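Local coordinates for protein tRNA (guanosine(18)-2'-O)-methyltransferase (Aquifex aeolicus, PDB 1ZJR) that catalyses the S-adenosyl-L-methionine-dependent 2'-O-methylation of guanosine 18 in a subset of tRNA species, at residues R16-L19 / E20-K24; H37-S40 / A41-T45; L91-K94 / N95-F98; E167-R170 / Q171-K175; Q189-L192 / K193-Y197. One frame throughout, in Å; residues are numbered along the deposited sequence.

Contact 1: R16-L19 / E20-K24; sequences REVL and EKRQK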
# COMPACT_ATOMS: atom_id res chain seq x y z
N ARG A 16 -16.20 -2.50 -10.50
CA ARG A 16 -16.60 -1.10 -10.57
C ARG A 16 -16.88 -0.54 -9.18
O ARG A 16 -16.43 0.55 -8.84
CB ARG A 16 -17.84 -0.96 -11.46
CG ARG A 16 -18.17 0.48 -11.77
CD ARG A 16 -19.33 0.60 -12.74
NE ARG A 16 -19.53 2.00 -13.09
CZ ARG A 16 -18.81 2.66 -13.99
NH1 ARG A 16 -17.84 2.05 -14.65
NH2 ARG A 16 -19.05 3.94 -14.21
N GLU A 17 -17.63 -1.29 -8.38
CA GLU A 17 -17.95 -0.87 -7.02
C GLU A 17 -16.66 -0.70 -6.22
O GLU A 17 -16.51 0.25 -5.44
CB GLU A 17 -18.83 -1.92 -6.34
CG GLU A 17 -20.17 -2.11 -7.03
CD GLU A 17 -20.91 -3.35 -6.54
OE1 GLU A 17 -22.10 -3.50 -6.89
OE2 GLU A 17 -20.29 -4.16 -5.81
N VAL A 18 -15.72 -1.61 -6.43
CA VAL A 18 -14.44 -1.54 -5.74
C VAL A 18 -13.67 -0.31 -6.20
O VAL A 18 -13.13 0.43 -5.38
CB VAL A 18 -13.60 -2.82 -6.02
CG1 VAL A 18 -12.17 -2.63 -5.52
CG2 VAL A 18 -14.24 -4.02 -5.32
N LEU A 19 -13.63 -0.07 -7.51
CA LEU A 19 -12.92 1.09 -8.02
C LEU A 19 -13.53 2.40 -7.51
O LEU A 19 -12.82 3.39 -7.33
CB LEU A 19 -12.89 1.07 -9.56
CG LEU A 19 -12.00 -0.02 -10.17
CD1 LEU A 19 -12.12 0.00 -11.69
CD2 LEU A 19 -10.56 0.22 -9.75
N GLU A 20 -14.84 2.41 -7.27
CA GLU A 20 -15.50 3.61 -6.78
C GLU A 20 -15.13 3.95 -5.33
O GLU A 20 -15.41 5.05 -4.86
CB GLU A 20 -17.01 3.48 -6.94
CG GLU A 20 -17.46 3.60 -8.39
CD GLU A 20 -18.92 3.29 -8.61
OE1 GLU A 20 -19.39 3.46 -9.76
OE2 GLU A 20 -19.60 2.88 -7.64
N LYS A 21 -14.48 3.02 -4.64
CA LYS A 21 -14.07 3.24 -3.26
C LYS A 21 -12.55 3.34 -3.14
O LYS A 21 -12.02 3.66 -2.07
CB LYS A 21 -14.58 2.12 -2.36
CG LYS A 21 -16.10 2.01 -2.28
CD LYS A 21 -16.51 0.74 -1.55
CE LYS A 21 -18.02 0.57 -1.51
NZ LYS A 21 -18.40 -0.76 -0.94
N ARG A 22 -11.84 3.06 -4.22
CA ARG A 22 -10.38 3.12 -4.21
C ARG A 22 -9.85 4.51 -3.85
O ARG A 22 -10.38 5.53 -4.30
CB ARG A 22 -9.81 2.68 -5.57
CG ARG A 22 -9.79 1.16 -5.79
CD ARG A 22 -8.75 0.50 -4.89
NE ARG A 22 -8.48 -0.90 -5.22
CZ ARG A 22 -8.81 -1.93 -4.45
NH1 ARG A 22 -9.43 -1.73 -3.29
NH2 ARG A 22 -8.46 -3.16 -4.80
N GLN A 23 -8.80 4.53 -3.03
CA GLN A 23 -8.15 5.77 -2.61
C GLN A 23 -6.92 5.95 -3.49
O GLN A 23 -5.83 5.48 -3.14
CB GLN A 23 -7.73 5.65 -1.14
CG GLN A 23 -8.86 5.31 -0.19
CD GLN A 23 -9.94 6.37 -0.18
OE1 GLN A 23 -11.07 6.14 -0.61
NE2 GLN A 23 -9.59 7.55 0.31
N LYS A 24 -7.08 6.63 -4.62
CA LYS A 24 -5.97 6.82 -5.55
C LYS A 24 -4.82 7.58 -4.91
O LYS A 24 -3.70 7.58 -5.41
CB LYS A 24 -6.44 7.59 -6.79
CG LYS A 24 -6.57 9.08 -6.57
CD LYS A 24 -6.79 9.80 -7.90
CE LYS A 24 -6.68 11.31 -7.72
NZ LYS A 24 -6.89 12.03 -9.01
O HOH W 1 -11.73 -0.06 -3.01
O HOH W 2 -12.28 5.92 -6.26
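Val18 sets its CG1 methyl over the middle of one face of the Arg22 guanidinium, 3.6 Å from CZ of Arg22. The methyl comes from above the plane and also lies near both terminal nitrogens. NH2 makes a salt bridge to Asp47 and a hydrogen bond to Trp77 O. The Arg22 chain reaches this position by folding at its second torsion (chi2 -69°), which brings the guanidinium back alongside Val18. Water 1 joins the pair again: it donates to Val18 O and accepts a weak bond from NH1 of Arg22.

The second flat pair is looser. The Arg16 guanidinium and the Glu20 carboxylate are turned 75° apart. Arg16 NE and Glu20 OE1 are 3.6 Å from each other, a long salt bridge in which no N-H points at the oxygen. Arg16 NH2 has a further salt bridge, to Glu185 of helix 185-200.

The backbone closes helix 7-19 here. Glu20 N bonds to Arg16 O at 2.9 Å. Lys21 N then reaches Val18 O at 3.0 Å from above the carbonyl plane, a shorter three-residue step.

The chemistry is uneven. Glu20 adds only a diffuse attraction to Arg16, whereas Arg22 is held by a methyl on a face and by directed bonds at its nitrogens. This probably fixes its rotation and ties the loop after helix 7-19 to Asp47 of helix 36-49 and to Trp77.

Contact 2: H37-S40 / A41-T45; sequences HNFS and AIVRT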
# COMPACT_ATOMS: atom_id res chain seq x y z
N HIS A 37 4.77 -14.88 1.75
CA HIS A 37 3.55 -15.01 2.54
C HIS A 37 3.21 -13.63 3.11
O HIS A 37 2.05 -13.21 3.09
CB HIS A 37 3.74 -16.01 3.68
CG HIS A 37 2.46 -16.41 4.35
ND1 HIS A 37 1.37 -15.57 4.43
CD2 HIS A 37 2.11 -17.54 5.01
CE1 HIS A 37 0.40 -16.16 5.11
NE2 HIS A 37 0.83 -17.36 5.47
N ASN A 38 4.21 -12.93 3.64
CA ASN A 38 3.96 -11.60 4.18
C ASN A 38 3.60 -10.64 3.05
O ASN A 38 2.71 -9.81 3.20
CB ASN A 38 5.19 -11.05 4.92
CG ASN A 38 5.43 -11.74 6.26
OD1 ASN A 38 4.52 -12.29 6.86
ND2 ASN A 38 6.67 -11.68 6.73
N PHE A 39 4.29 -10.75 1.92
CA PHE A 39 3.99 -9.87 0.81
C PHE A 39 2.55 -10.05 0.32
O PHE A 39 1.83 -9.08 0.08
CB PHE A 39 4.95 -10.10 -0.36
CG PHE A 39 4.87 -9.04 -1.42
CD1 PHE A 39 5.46 -7.80 -1.22
CD2 PHE A 39 4.15 -9.26 -2.59
CE1 PHE A 39 5.34 -6.79 -2.17
CE2 PHE A 39 4.02 -8.26 -3.55
CZ PHE A 39 4.61 -7.03 -3.34
N SER A 40 2.12 -11.31 0.17
CA SER A 40 0.76 -11.58 -0.30
C SER A 40 -0.27 -11.05 0.68
O SER A 40 -1.33 -10.54 0.29
CB SER A 40 0.57 -13.09 -0.49
OG SER A 40 1.55 -13.62 -1.37
N ALA A 41 0.03 -11.17 1.97
CA ALA A 41 -0.88 -10.69 3.00
C ALA A 41 -1.01 -9.17 2.89
O ALA A 41 -2.09 -8.61 3.07
CB ALA A 41 -0.37 -11.08 4.39
N ILE A 42 0.10 -8.51 2.59
CA ILE A 42 0.11 -7.06 2.44
C ILE A 42 -0.74 -6.66 1.23
O ILE A 42 -1.45 -5.66 1.27
CB ILE A 42 1.55 -6.52 2.28
CG1 ILE A 42 2.27 -6.61 3.64
CG2 ILE A 42 1.54 -5.07 1.76
CD1 ILE A 42 3.74 -6.23 3.61
N VAL A 43 -0.67 -7.44 0.16
CA VAL A 43 -1.46 -7.14 -1.03
C VAL A 43 -2.94 -7.23 -0.65
O VAL A 43 -3.73 -6.35 -1.02
CB VAL A 43 -1.17 -8.14 -2.18
CG1 VAL A 43 -2.11 -7.88 -3.35
CG2 VAL A 43 0.27 -7.98 -2.64
N ARG A 44 -3.30 -8.27 0.08
CA ARG A 44 -4.69 -8.45 0.51
C ARG A 44 -5.16 -7.27 1.36
O ARG A 44 -6.29 -6.80 1.22
CB ARG A 44 -4.86 -9.75 1.33
CG ARG A 44 -6.33 -10.14 1.52
CD ARG A 44 -6.60 -11.12 2.67
NE ARG A 44 -5.89 -12.39 2.55
CZ ARG A 44 -6.25 -13.51 3.17
NH1 ARG A 44 -7.32 -13.54 3.96
NH2 ARG A 44 -5.53 -14.62 3.03
N THR A 45 -4.29 -6.81 2.26
CA THR A 45 -4.61 -5.69 3.13
C THR A 45 -4.77 -4.39 2.34
O THR A 45 -5.63 -3.57 2.66
CB THR A 45 -3.52 -5.52 4.20
OG1 THR A 45 -3.44 -6.72 4.98
CG2 THR A 45 -3.83 -4.35 5.10
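Phe39 and Val43 meet one helical turn apart and form the tightly packed part of this contact. Phe39 CE2 lies 3.9 Å from CG2 of Val43, and the methyl approaches the ring obliquely. Phe39 CG is anti to its backbone N (chi1 -168°), which sends the ring out from the helix, where its CD2-CE2 side meets CG2 of Val43. The same CG2 methyl of Val43 also rests 3.3 Å from Phe39 O. Both side chains reach Leu54 of strand 51-57, and the Phe39 ring makes an edge-to-face pair with Tyr56.

Ile42 and Ser40 are buried too. CG1 of Ile42 lies against Asn38 O at 3.3 Å, while the side chain touches Thr161 of helix 157-174. The hydroxyl of Ser40 bonds to Glu36 O and to Asn67 N, so this buried polar atom has partners.

The side with His37 and Arg44 is more open. Arg44 gives this contact little beyond its CB, 3.8 Å from Ser40 O. Its guanidinium bonds to Ile70 O and makes a salt bridge to a bound sulfate, probably from the crystallisation liquor.

Four regular backbone bonds run beneath all this. Ala41 N to His37 O measures 3.1 Å, and Arg44 N to Ser40 O measures 3.0 Å.

Phe39 and Val43 thus pack on the sheet, while helices 157-174 and 68-71 touch other sides. Helix 36-49 is the crossover of the beta-alpha-beta unit made with strands 26-31 and 51-57, in the parallel sheet of the SPOUT methyltransferase fold.

Contact 3: L91-K94 / N95-F98; sequences LEFK and NRGF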
# COMPACT_ATOMS: atom_id res chain seq x y z
N LEU A 91 10.85 10.19 -4.17
CA LEU A 91 11.06 11.62 -4.40
C LEU A 91 10.07 12.13 -5.43
O LEU A 91 9.63 13.28 -5.36
CB LEU A 91 12.49 11.88 -4.88
CG LEU A 91 13.59 11.68 -3.84
CD1 LEU A 91 14.96 11.82 -4.48
CD2 LEU A 91 13.41 12.70 -2.73
N GLU A 92 9.73 11.28 -6.38
CA GLU A 92 8.77 11.64 -7.42
C GLU A 92 7.42 11.95 -6.77
O GLU A 92 6.75 12.91 -7.15
CB GLU A 92 8.61 10.49 -8.42
CG GLU A 92 9.66 10.49 -9.51
CD GLU A 92 9.72 9.18 -10.27
OE1 GLU A 92 8.65 8.61 -10.57
OE2 GLU A 92 10.84 8.73 -10.58
N PHE A 93 7.03 11.13 -5.80
CA PHE A 93 5.77 11.36 -5.11
C PHE A 93 5.87 12.57 -4.20
O PHE A 93 4.94 13.37 -4.12
CB PHE A 93 5.37 10.14 -4.27
CG PHE A 93 4.78 9.01 -5.06
CD1 PHE A 93 5.52 7.87 -5.34
CD2 PHE A 93 3.46 9.09 -5.53
CE1 PHE A 93 4.97 6.81 -6.07
CE2 PHE A 93 2.90 8.04 -6.26
CZ PHE A 93 3.66 6.90 -6.53
N LYS A 94 6.99 12.70 -3.51
CA LYS A 94 7.19 13.82 -2.60
C LYS A 94 7.07 15.14 -3.35
O LYS A 94 6.35 16.04 -2.91
CB LYS A 94 8.56 13.71 -1.92
CG LYS A 94 8.71 14.57 -0.68
CD LYS A 94 10.02 14.27 0.03
CE LYS A 94 10.14 15.07 1.32
NZ LYS A 94 11.45 14.83 1.98
N ASN A 95 7.76 15.25 -4.48
CA ASN A 95 7.71 16.48 -5.27
C ASN A 95 6.30 16.73 -5.82
O ASN A 95 5.98 17.85 -6.22
CB ASN A 95 8.71 16.41 -6.42
CG ASN A 95 10.14 16.32 -5.94
OD1 ASN A 95 10.53 16.98 -4.97
ND2 ASN A 95 10.95 15.50 -6.61
N ARG A 96 5.47 15.69 -5.82
CA ARG A 96 4.10 15.81 -6.30
C ARG A 96 3.14 16.16 -5.17
O ARG A 96 1.92 16.20 -5.37
CB ARG A 96 3.63 14.50 -6.95
CG ARG A 96 4.11 14.27 -8.37
CD ARG A 96 3.56 12.95 -8.89
NE ARG A 96 2.10 12.90 -8.82
CZ ARG A 96 1.38 11.79 -8.92
NH1 ARG A 96 1.97 10.62 -9.10
NH2 ARG A 96 0.05 11.85 -8.85
N GLY A 97 3.68 16.41 -3.98
CA GLY A 97 2.83 16.78 -2.86
C GLY A 97 2.46 15.66 -1.90
O GLY A 97 1.66 15.87 -0.99
N PHE A 98 3.03 14.48 -2.10
CA PHE A 98 2.73 13.35 -1.21
C PHE A 98 3.64 13.36 0.01
O PHE A 98 4.84 13.59 -0.12
CB PHE A 98 2.93 12.02 -1.95
CG PHE A 98 1.84 11.69 -2.92
CD1 PHE A 98 0.95 10.64 -2.65
CD2 PHE A 98 1.71 12.38 -4.12
CE1 PHE A 98 -0.05 10.29 -3.57
CE2 PHE A 98 0.72 12.04 -5.05
CZ PHE A 98 -0.16 10.99 -4.77
O HOH W 3 5.89 16.30 0.18
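The helical backbone of Leu91-Lys94 ends in the turn Asn95-Phe98. Asn95 N makes the last straight helical bond, to Leu91 O at 2.9 Å. Phe93 O then accepts two bonds from opposite faces of its carbonyl plane: Arg96 N at 2.9 Å and Phe98 N at 3.0 Å. Gly97 N bonds to Lys94 O. Gly97 has a positive phi of 98°, where a side chain would press on the carbonyl oxygen of Arg96. Water 3 donates to Lys94 O and Phe98 O, and CA of Lys94 makes a C-H contact with Phe98 O.

The two phenylalanines carry the side-chain contact. Phe93 points its ring edge at the face of Phe98, with centroids 5.2 Å apart and planes at 72°. CD2 of Phe93 sits over the centre of the Phe98 ring. The CB atoms of Phe93 and Phe98 also touch, at 3.9 Å. Arg96 bends at its third torsion (chi3 57°) and runs alongside Phe93. Its NH1 comes 3.9 Å from CE2 of Phe93, obliquely. An alanine in place of Phe98 is likely to cost the Phe93 edge its aromatic face and open a gap beside Val122 and Ile27.

Both rings pack on these two residues of strands 121-126 and 26-31. Phe93 also makes an edge-to-face pair with Tyr55. The arrangement is a Schellman motif with glycine at the positive-phi position. It ends helix 86-95 and turns the chain into strand 99-103 of the parallel sheet.

Contact 4: E167-R170 / Q171-K175; sequences EAQR and QREEK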
# COMPACT_ATOMS: atom_id res chain seq x y z
N GLU A 167 -5.63 2.56 10.43
CA GLU A 167 -5.76 3.82 11.15
C GLU A 167 -6.05 4.82 10.02
O GLU A 167 -6.87 5.73 10.17
CB GLU A 167 -4.45 4.20 11.85
CG GLU A 167 -4.41 5.65 12.33
CD GLU A 167 -5.54 6.00 13.28
OE1 GLU A 167 -5.75 7.21 13.52
OE2 GLU A 167 -6.22 5.09 13.80
N ALA A 168 -5.39 4.62 8.88
CA ALA A 168 -5.62 5.47 7.71
C ALA A 168 -7.07 5.32 7.25
O ALA A 168 -7.73 6.30 6.87
CB ALA A 168 -4.66 5.09 6.58
N GLN A 169 -7.57 4.09 7.29
CA GLN A 169 -8.94 3.79 6.89
C GLN A 169 -9.92 4.53 7.80
O GLN A 169 -10.88 5.14 7.33
CB GLN A 169 -9.19 2.28 6.96
CG GLN A 169 -10.62 1.82 6.65
CD GLN A 169 -11.55 1.94 7.84
OE1 GLN A 169 -11.14 1.76 8.98
NE2 GLN A 169 -12.82 2.24 7.58
N ARG A 170 -9.66 4.47 9.10
CA ARG A 170 -10.52 5.11 10.08
C ARG A 170 -10.61 6.62 9.83
O ARG A 170 -11.69 7.19 9.81
CB ARG A 170 -9.99 4.84 11.49
CG ARG A 170 -10.67 5.65 12.59
CD ARG A 170 -9.62 6.34 13.45
NE ARG A 170 -10.09 7.62 13.97
CZ ARG A 170 -9.30 8.56 14.48
NH1 ARG A 170 -7.99 8.37 14.52
NH2 ARG A 170 -9.82 9.69 14.93
N GLN A 171 -9.45 7.24 9.64
CA GLN A 171 -9.41 8.68 9.40
C GLN A 171 -10.15 9.06 8.12
O GLN A 171 -10.96 9.98 8.12
CB GLN A 171 -7.96 9.15 9.33
CG GLN A 171 -7.24 9.15 10.67
CD GLN A 171 -5.80 9.62 10.55
OE1 GLN A 171 -5.47 10.39 9.65
NE2 GLN A 171 -4.95 9.16 11.45
N ARG A 172 -9.87 8.35 7.03
CA ARG A 172 -10.53 8.64 5.76
C ARG A 172 -12.02 8.36 5.81
O ARG A 172 -12.83 9.08 5.21
CB ARG A 172 -9.86 7.85 4.63
CG ARG A 172 -8.43 8.30 4.39
CD ARG A 172 -7.82 7.76 3.09
NE ARG A 172 -6.57 8.45 2.82
CZ ARG A 172 -6.22 8.95 1.63
NH1 ARG A 172 -7.04 8.82 0.59
NH2 ARG A 172 -5.08 9.59 1.48
N GLU A 173 -12.39 7.30 6.52
CA GLU A 173 -13.80 6.95 6.65
C GLU A 173 -14.54 8.10 7.33
O GLU A 173 -15.63 8.49 6.91
CB GLU A 173 -13.94 5.68 7.49
CG GLU A 173 -15.34 5.46 8.05
CD GLU A 173 -16.38 5.31 6.97
OE1 GLU A 173 -17.59 5.38 7.30
OE2 GLU A 173 -16.01 5.11 5.79
N GLU A 174 -13.93 8.65 8.38
CA GLU A 174 -14.51 9.74 9.14
C GLU A 174 -14.78 10.98 8.30
O GLU A 174 -15.71 11.74 8.58
CB GLU A 174 -13.59 10.08 10.32
CG GLU A 174 -14.18 11.10 11.29
CD GLU A 174 -13.54 11.02 12.67
OE1 GLU A 174 -13.86 11.88 13.52
OE2 GLU A 174 -12.73 10.10 12.90
N LYS A 175 -13.97 11.18 7.26
CA LYS A 175 -14.14 12.33 6.37
C LYS A 175 -14.99 11.98 5.15
O LYS A 175 -15.11 12.78 4.22
CB LYS A 175 -12.78 12.86 5.90
CG LYS A 175 -11.94 13.47 7.00
CD LYS A 175 -10.78 14.26 6.42
CE LYS A 175 -9.93 14.87 7.51
NZ LYS A 175 -8.84 15.71 6.93
O HOH W 4 -12.12 10.56 16.14
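Helical backbone bonds join residues four apart, from Gln171 N to Glu167 O at 3.0 Å through Glu174 N to Arg170 O at 3.0 Å, before the helix ends at Lys175.

Gln171 and Glu167 make the clearest side-chain bond. Gln171 NE2 donates to Glu167 OE1 at 3.0 Å and is almost straight, with an N-H...O angle of 175°. The oxygen lies in the amide plane of Gln171 and is met on its anti side. Glu167 CG is anti to the backbone N (chi1 166°), and a bend at chi2 swings the carboxylate back toward Gln171.

Glu167 OE1 is shared. Arg170 NH1 also reaches it, at 2.7 Å, in a salt bridge whose hydrogen bond is bent and weak. At its other end Arg170 meets Glu174: NH2 lies 3.6 Å from OE2, with the two planes turned 54° apart. Water 4 accepts from Arg170 NH2 and gives a weak bond to Glu174 OE2. Glu167, Arg170 and Glu174 thus form a salt-bridge network in which one positive charge lies between two negative ones.

The Gln171 amide also bonds to Tyr117 N and Val115 O. A leucine in its place would probably cost Glu167 OE1 its straight amide bond and leave Tyr117 N and Val115 O without this partner.

Arg172 leaves the helix on another side, with bonds to Tyr117 O and Asp25. Together with Ala168 it packs on Leu26, so this end of helix 157-174 packs against strand 26-31 and the neighbouring loop with Tyr117.

Contact 5: Q189-L192 / K193-Y197; sequences QKIL and KKWAY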
# COMPACT_ATOMS: atom_id res chain seq x y z
N GLN A 189 -13.29 3.73 -16.11
CA GLN A 189 -13.52 2.99 -17.34
C GLN A 189 -12.22 2.46 -17.93
O GLN A 189 -12.19 1.35 -18.46
CB GLN A 189 -14.26 3.84 -18.37
CG GLN A 189 -15.76 3.84 -18.19
CD GLN A 189 -16.49 4.55 -19.31
OE1 GLN A 189 -16.30 4.24 -20.48
NE2 GLN A 189 -17.33 5.52 -18.95
N LYS A 190 -11.15 3.24 -17.83
CA LYS A 190 -9.87 2.81 -18.37
C LYS A 190 -9.39 1.56 -17.64
O LYS A 190 -8.93 0.60 -18.27
CB LYS A 190 -8.82 3.92 -18.23
CG LYS A 190 -7.47 3.56 -18.85
CD LYS A 190 -6.39 4.58 -18.52
CE LYS A 190 -6.01 4.54 -17.04
NZ LYS A 190 -5.48 3.21 -16.62
N ILE A 191 -9.49 1.56 -16.32
CA ILE A 191 -9.06 0.42 -15.54
C ILE A 191 -9.95 -0.79 -15.79
O ILE A 191 -9.45 -1.91 -15.94
CB ILE A 191 -9.05 0.76 -14.03
CG1 ILE A 191 -8.05 1.90 -13.79
CG2 ILE A 191 -8.68 -0.49 -13.22
CD1 ILE A 191 -8.03 2.41 -12.36
N LEU A 192 -11.26 -0.59 -15.86
CA LEU A 192 -12.18 -1.70 -16.12
C LEU A 192 -11.80 -2.39 -17.43
O LEU A 192 -11.68 -3.62 -17.49
CB LEU A 192 -13.63 -1.19 -16.23
CG LEU A 192 -14.39 -0.88 -14.94
CD1 LEU A 192 -15.76 -0.30 -15.27
CD2 LEU A 192 -14.53 -2.16 -14.12
N LYS A 193 -11.60 -1.59 -18.47
CA LYS A 193 -11.23 -2.12 -19.77
C LYS A 193 -9.89 -2.85 -19.71
O LYS A 193 -9.76 -3.98 -20.18
CB LYS A 193 -11.15 -0.98 -20.80
CG LYS A 193 -12.49 -0.36 -21.14
CD LYS A 193 -12.33 0.78 -22.14
CE LYS A 193 -13.68 1.34 -22.55
NZ LYS A 193 -14.41 1.94 -21.40
N LYS A 194 -8.89 -2.20 -19.11
CA LYS A 194 -7.56 -2.78 -19.00
C LYS A 194 -7.53 -4.10 -18.25
O LYS A 194 -7.03 -5.11 -18.76
CB LYS A 194 -6.61 -1.79 -18.33
CG LYS A 194 -5.17 -2.26 -18.26
CD LYS A 194 -4.24 -1.15 -17.76
CE LYS A 194 -2.79 -1.60 -17.79
NZ LYS A 194 -1.85 -0.49 -17.40
N TRP A 195 -8.08 -4.12 -17.04
CA TRP A 195 -8.07 -5.34 -16.25
C TRP A 195 -8.93 -6.45 -16.82
O TRP A 195 -8.60 -7.63 -16.67
CB TRP A 195 -8.45 -5.05 -14.79
CG TRP A 195 -7.32 -4.41 -14.03
CD1 TRP A 195 -6.03 -4.29 -14.45
CD2 TRP A 195 -7.38 -3.85 -12.72
NE1 TRP A 195 -5.27 -3.68 -13.47
CE2 TRP A 195 -6.08 -3.40 -12.40
CE3 TRP A 195 -8.41 -3.68 -11.78
CZ2 TRP A 195 -5.77 -2.79 -11.18
CZ3 TRP A 195 -8.10 -3.08 -10.56
CH2 TRP A 195 -6.80 -2.64 -10.28
N ALA A 196 -10.03 -6.09 -17.47
CA ALA A 196 -10.90 -7.09 -18.07
C ALA A 196 -10.12 -7.74 -19.22
O ALA A 196 -10.32 -8.91 -19.54
CB ALA A 196 -12.17 -6.44 -18.60
N TYR A 197 -9.23 -6.96 -19.82
CA TYR A 197 -8.41 -7.42 -20.93
C TYR A 197 -7.23 -8.26 -20.43
O TYR A 197 -7.00 -9.36 -20.92
CB TYR A 197 -7.89 -6.21 -21.72
CG TYR A 197 -6.96 -6.55 -22.86
CD1 TYR A 197 -7.39 -7.36 -23.92
CD2 TYR A 197 -5.66 -6.05 -22.90
CE1 TYR A 197 -6.54 -7.65 -24.99
CE2 TYR A 197 -4.81 -6.33 -23.96
CZ TYR A 197 -5.25 -7.13 -25.00
OH TYR A 197 -4.41 -7.41 -26.06
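Ile191 CG2 is anti to its backbone N, since chi1 of -61° puts CG1 beside that nitrogen. Trp195 has chi1 at -76° and chi2 at -10°, which brings its indole alongside Ile191. The CG2 methyl of Ile191 then lies over one face of the six-membered ring, 3.6 Å from the centroid. This is a CH-pi contact, shifted toward CE3 of Trp195, which is 3.5 Å from CG2. Beneath it Trp195 N bonds to Ile191 O at 2.8 Å.

Gln189 and Lys193 run side by side on a more exposed flank. The Lys193 chain turns at its last torsion and brings NZ to Gln189 OE1 at 3.1 Å, a weak bond. The amide nitrogen of Gln189 bonds to Glu185 one turn earlier. The two ends of the amide thus have different partners.

Lys190 and Lys194 have their NZ atoms 5.2 Å apart, like charges that probably repel mildly.

The apolar side faces helix 7-19: Ile191 touches Leu19, and Leu192 touches Leu15. The Trp195 indole also meets the rings of Trp77 and Phe79. Helix 185-200 is amphipathic, and its apolar face forms a helix-helix packing at the C-terminal end of this SpoU-family protein.

Overall arrangement
Along the chain the five contacts come in numerical order, none nested in another. Contacts 1 and 5 are close neighbours, with centres about 13 Å apart. There helix 7-19 packs on helix 185-200, so the first and last helices of the chain pack on each other. The centres of contacts 1 and 4 are about 15 Å apart. Contacts 2 and 3 lie on opposite sides of the chain's centre, with their own centres about 25 Å apart. They sit on helices 36-49 and 86-95, which connect strands of the parallel sheet. Contacts 4 and 5 lie on successive helices, about 28 Å apart between centres. The loop of contact 1 leads from helix 7-19 into strand 26-31 of the sheet.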